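Local coordinates for protein endonuclease IV (Thermus thermophilus, PDB 3AAM) that cleaves phosphodiester bonds at apurinic or apyrimidinic sites in DNA, generating a 3'-hydroxyl and a 5'-terminal sugar phosphate during base excision repair, at residues Q165-T170 with V202-D207. Numbering follows the deposited sequence.
Sequences QVCLDT and VVHLND
C167 lays its sulfur over one face of the H204 imidazole, SG standing nearly over the ring centroid at 3.6 Å. This sulfur-aromatic contact sits between two neighbouring parallel strands of the TIM barrel, 165-169 and 202-208, on the face of the sheet that also carries V202 and D169. The torsions bring the partners together: SG is anti to the backbone N (chi1 170°), while the ring of H204 swings back beside its own N. H69 adds a nearly parallel ring against H204, and a phosphate ion, probably from the crystallisation liquor, lies nearby. An alanine at H204 would remove the ring under the sulfur and would probably loosen the packing with C167 and H69.

Two backbone bonds set the register. H204 N gives a short bond to L168 O (2.7 Å), approached in the carbonyl plane, and T170 N reaches H204 O at 3.1 Å, nearly along the C=O axis. L168 N to V202 O, at 3.3 Å, is a looser and more bent addition. On the opposite face of the sheet, L168 CD2 and V203 CG1 meet only loosely.

At the C-terminal end, D169 sets its carboxylate beside H204 CB, carboxylate and imidazole planes 77° apart. D169 OD1 caps the following helix at the N of H172, a manganese ligand, so this aspartate probably helps position the metal site as a second-shell residue. T170 holds the break in strand 202-208 that follows H204, where L205 centres an inverse gamma turn: T170 OG1, in the crowded position between backbone N and carbonyl carbon, donates to N206 O at 2.8 Å, from 29° above the carbonyl plane.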
ATOM      1  N   GLN A 165     -11.073  -3.059   0.999  1.00  7.66           N
ATOM      2  CA  GLN A 165     -11.044  -1.611   0.992  1.00  6.94           C
ATOM      3  C   GLN A 165     -10.009  -1.186  -0.034  1.00  6.20           C
ATOM      4  O   GLN A 165      -9.434  -2.033  -0.715  1.00  7.85           O
ATOM      5  CB  GLN A 165     -10.748  -1.053   2.385  1.00  8.90           C
ATOM      6  CG  GLN A 165     -11.969  -1.162   3.295  1.00 11.51           C
ATOM      7  CD  GLN A 165     -11.795  -0.460   4.621  1.00 12.47           C
ATOM      8  OE1 GLN A 165     -11.409   0.709   4.670  1.00 14.98           O
ATOM      9  NE2 GLN A 165     -12.092  -1.167   5.711  1.00 15.83           N
ATOM     10  N   VAL A 166      -9.758   0.112  -0.140  1.00  7.29           N
ATOM     11  CA  VAL A 166      -8.845   0.607  -1.161  1.00  7.10           C
ATOM     12  C   VAL A 166      -7.619   1.370  -0.689  1.00  8.21           C
ATOM     13  O   VAL A 166      -7.644   2.050   0.336  1.00  8.87           O
ATOM     14  CB  VAL A 166      -9.633   1.516  -2.149  1.00  9.40           C
ATOM     15  CG1 VAL A 166      -8.682   2.243  -3.096  1.00  9.91           C
ATOM     16  CG2 VAL A 166     -10.633   0.680  -2.926  1.00 10.08           C
ATOM     17  N   CYS A 167      -6.537   1.229  -1.451  1.00  7.49           N
ATOM     18  CA  CYS A 167      -5.310   1.965  -1.197  1.00  6.75           C
ATOM     19  C   CYS A 167      -5.099   2.839  -2.428  1.00  7.04           C
ATOM     20  O   CYS A 167      -4.979   2.337  -3.543  1.00  9.00           O
ATOM     21  CB  CYS A 167      -4.103   1.037  -1.036  1.00  6.22           C
ATOM     22  SG  CYS A 167      -2.526   1.949  -1.006  1.00  7.73           S
ATOM     23  N   LEU A 168      -5.078   4.149  -2.230  1.00  5.88           N
ATOM     24  CA  LEU A 168      -4.861   5.063  -3.336  1.00  6.30           C
ATOM     25  C   LEU A 168      -3.375   5.282  -3.565  1.00  6.36           C
ATOM     26  O   LEU A 168      -2.651   5.642  -2.635  1.00  6.57           O
ATOM     27  CB  LEU A 168      -5.502   6.418  -3.042  1.00  6.96           C
ATOM     28  CG  LEU A 168      -5.022   7.563  -3.942  1.00  8.97           C
ATOM     29  CD1 LEU A 168      -5.522   7.344  -5.370  1.00  8.13           C
ATOM     30  CD2 LEU A 168      -5.510   8.891  -3.387  1.00 10.75           C
ATOM     31  N   ASP A 169      -2.919   5.041  -4.789  1.00  6.72           N
ATOM     32  CA  ASP A 169      -1.527   5.299  -5.130  1.00  5.86           C
ATOM     33  C   ASP A 169      -1.583   6.483  -6.090  1.00  7.00           C
ATOM     34  O   ASP A 169      -2.149   6.396  -7.182  1.00  6.84           O
ATOM     35  CB  ASP A 169      -0.864   4.095  -5.804  1.00  6.24           C
ATOM     36  CG  ASP A 169       0.612   4.334  -6.085  1.00  7.03           C
ATOM     37  OD1 ASP A 169       0.933   5.340  -6.760  1.00  6.44           O
ATOM     38  OD2 ASP A 169       1.452   3.527  -5.631  1.00  8.81           O
ATOM     39  N   THR A 170      -1.017   7.605  -5.663  1.00  5.09           N
ATOM     40  CA  THR A 170      -1.019   8.820  -6.465  1.00  6.41           C
ATOM     41  C   THR A 170      -0.221   8.722  -7.766  1.00  6.52           C
ATOM     42  O   THR A 170      -0.558   9.380  -8.754  1.00  7.10           O
ATOM     43  CB  THR A 170      -0.490   9.987  -5.636  1.00  5.69           C
ATOM     44  OG1 THR A 170       0.686   9.564  -4.936  1.00  5.59           O
ATOM     45  CG2 THR A 170      -1.540  10.438  -4.626  1.00  7.07           C
ATOM     46  N   VAL A 202      -5.327   3.773   3.569  1.00  7.95           N
ATOM     47  CA  VAL A 202      -3.914   3.950   3.284  1.00  7.79           C
ATOM     48  C   VAL A 202      -3.685   4.564   1.916  1.00  7.70           C
ATOM     49  O   VAL A 202      -4.367   4.230   0.946  1.00  7.82           O
ATOM     50  CB  VAL A 202      -3.164   2.595   3.339  1.00  6.87           C
ATOM     51  CG1 VAL A 202      -1.687   2.805   3.051  1.00  8.77           C
ATOM     52  CG2 VAL A 202      -3.363   1.939   4.698  1.00  6.96           C
ATOM     53  N   VAL A 203      -2.716   5.468   1.853  1.00  6.86           N
ATOM     54  CA  VAL A 203      -2.360   6.125   0.610  1.00  6.67           C
ATOM     55  C   VAL A 203      -0.886   5.875   0.309  1.00  7.06           C
ATOM     56  O   VAL A 203      -0.031   6.075   1.177  1.00  6.51           O
ATOM     57  CB  VAL A 203      -2.561   7.663   0.695  1.00  4.48           C
ATOM     58  CG1 VAL A 203      -2.052   8.321  -0.589  1.00  7.15           C
ATOM     59  CG2 VAL A 203      -4.030   7.999   0.926  1.00  6.82           C
ATOM     60  N   HIS A 204      -0.591   5.393  -0.894  1.00  6.23           N
ATOM     61  CA  HIS A 204       0.803   5.220  -1.301  1.00  5.62           C
ATOM     62  C   HIS A 204       1.068   6.544  -2.011  1.00  5.54           C
ATOM     63  O   HIS A 204       0.709   6.724  -3.180  1.00  6.08           O
ATOM     64  CB  HIS A 204       0.970   4.041  -2.269  1.00  5.14           C
ATOM     65  CG  HIS A 204       0.969   2.699  -1.602  1.00  6.42           C
ATOM     66  ND1 HIS A 204       1.341   2.514  -0.286  1.00  9.25           N
ATOM     67  CD2 HIS A 204       0.684   1.467  -2.088  1.00  4.88           C
ATOM     68  CE1 HIS A 204       1.282   1.226   0.008  1.00  7.37           C
ATOM     69  NE2 HIS A 204       0.887   0.570  -1.068  1.00 10.47           N
ATOM     70  N   LEU A 205       1.667   7.477  -1.273  1.00  4.88           N
ATOM     71  CA  LEU A 205       1.943   8.825  -1.752  1.00  5.85           C
ATOM     72  C   LEU A 205       3.214   8.912  -2.585  1.00  6.60           C
ATOM     73  O   LEU A 205       4.154   9.629  -2.247  1.00  8.09           O
ATOM     74  CB  LEU A 205       2.027   9.779  -0.554  1.00  7.76           C
ATOM     75  CG  LEU A 205       1.833  11.272  -0.829  1.00  6.41           C
ATOM     76  CD1 LEU A 205       0.376  11.547  -1.200  1.00  7.92           C
ATOM     77  CD2 LEU A 205       2.217  12.066   0.407  1.00  6.73           C
ATOM     78  N   ASN A 206       3.221   8.171  -3.683  1.00  5.52           N
ATOM     79  CA  ASN A 206       4.354   8.136  -4.596  1.00  5.71           C
ATOM     80  C   ASN A 206       4.298   9.247  -5.637  1.00  6.72           C
ATOM     81  O   ASN A 206       3.230   9.542  -6.171  1.00  7.15           O
ATOM     82  CB  ASN A 206       4.371   6.796  -5.338  1.00  4.54           C
ATOM     83  CG  ASN A 206       4.591   5.621  -4.413  1.00  6.04           C
ATOM     84  OD1 ASN A 206       3.879   4.616  -4.479  1.00  8.12           O
ATOM     85  ND2 ASN A 206       5.583   5.736  -3.552  1.00  6.13           N
ATOM     86  N   ASP A 207       5.434   9.878  -5.920  1.00  7.24           N
ATOM     87  CA  ASP A 207       5.430  10.877  -6.972  1.00  6.75           C
ATOM     88  C   ASP A 207       5.647  10.020  -8.218  1.00  8.27           C
ATOM     89  O   ASP A 207       5.892   8.817  -8.107  1.00  7.68           O
ATOM     90  CB  ASP A 207       6.547  11.908  -6.817  1.00  7.39           C
ATOM     91  CG  ASP A 207       6.270  13.181  -7.612  1.00 10.11           C
ATOM     92  OD1 ASP A 207       5.612  13.089  -8.674  1.00 10.08           O
ATOM     93  OD2 ASP A 207       6.714  14.272  -7.186  1.00 10.25           O
TER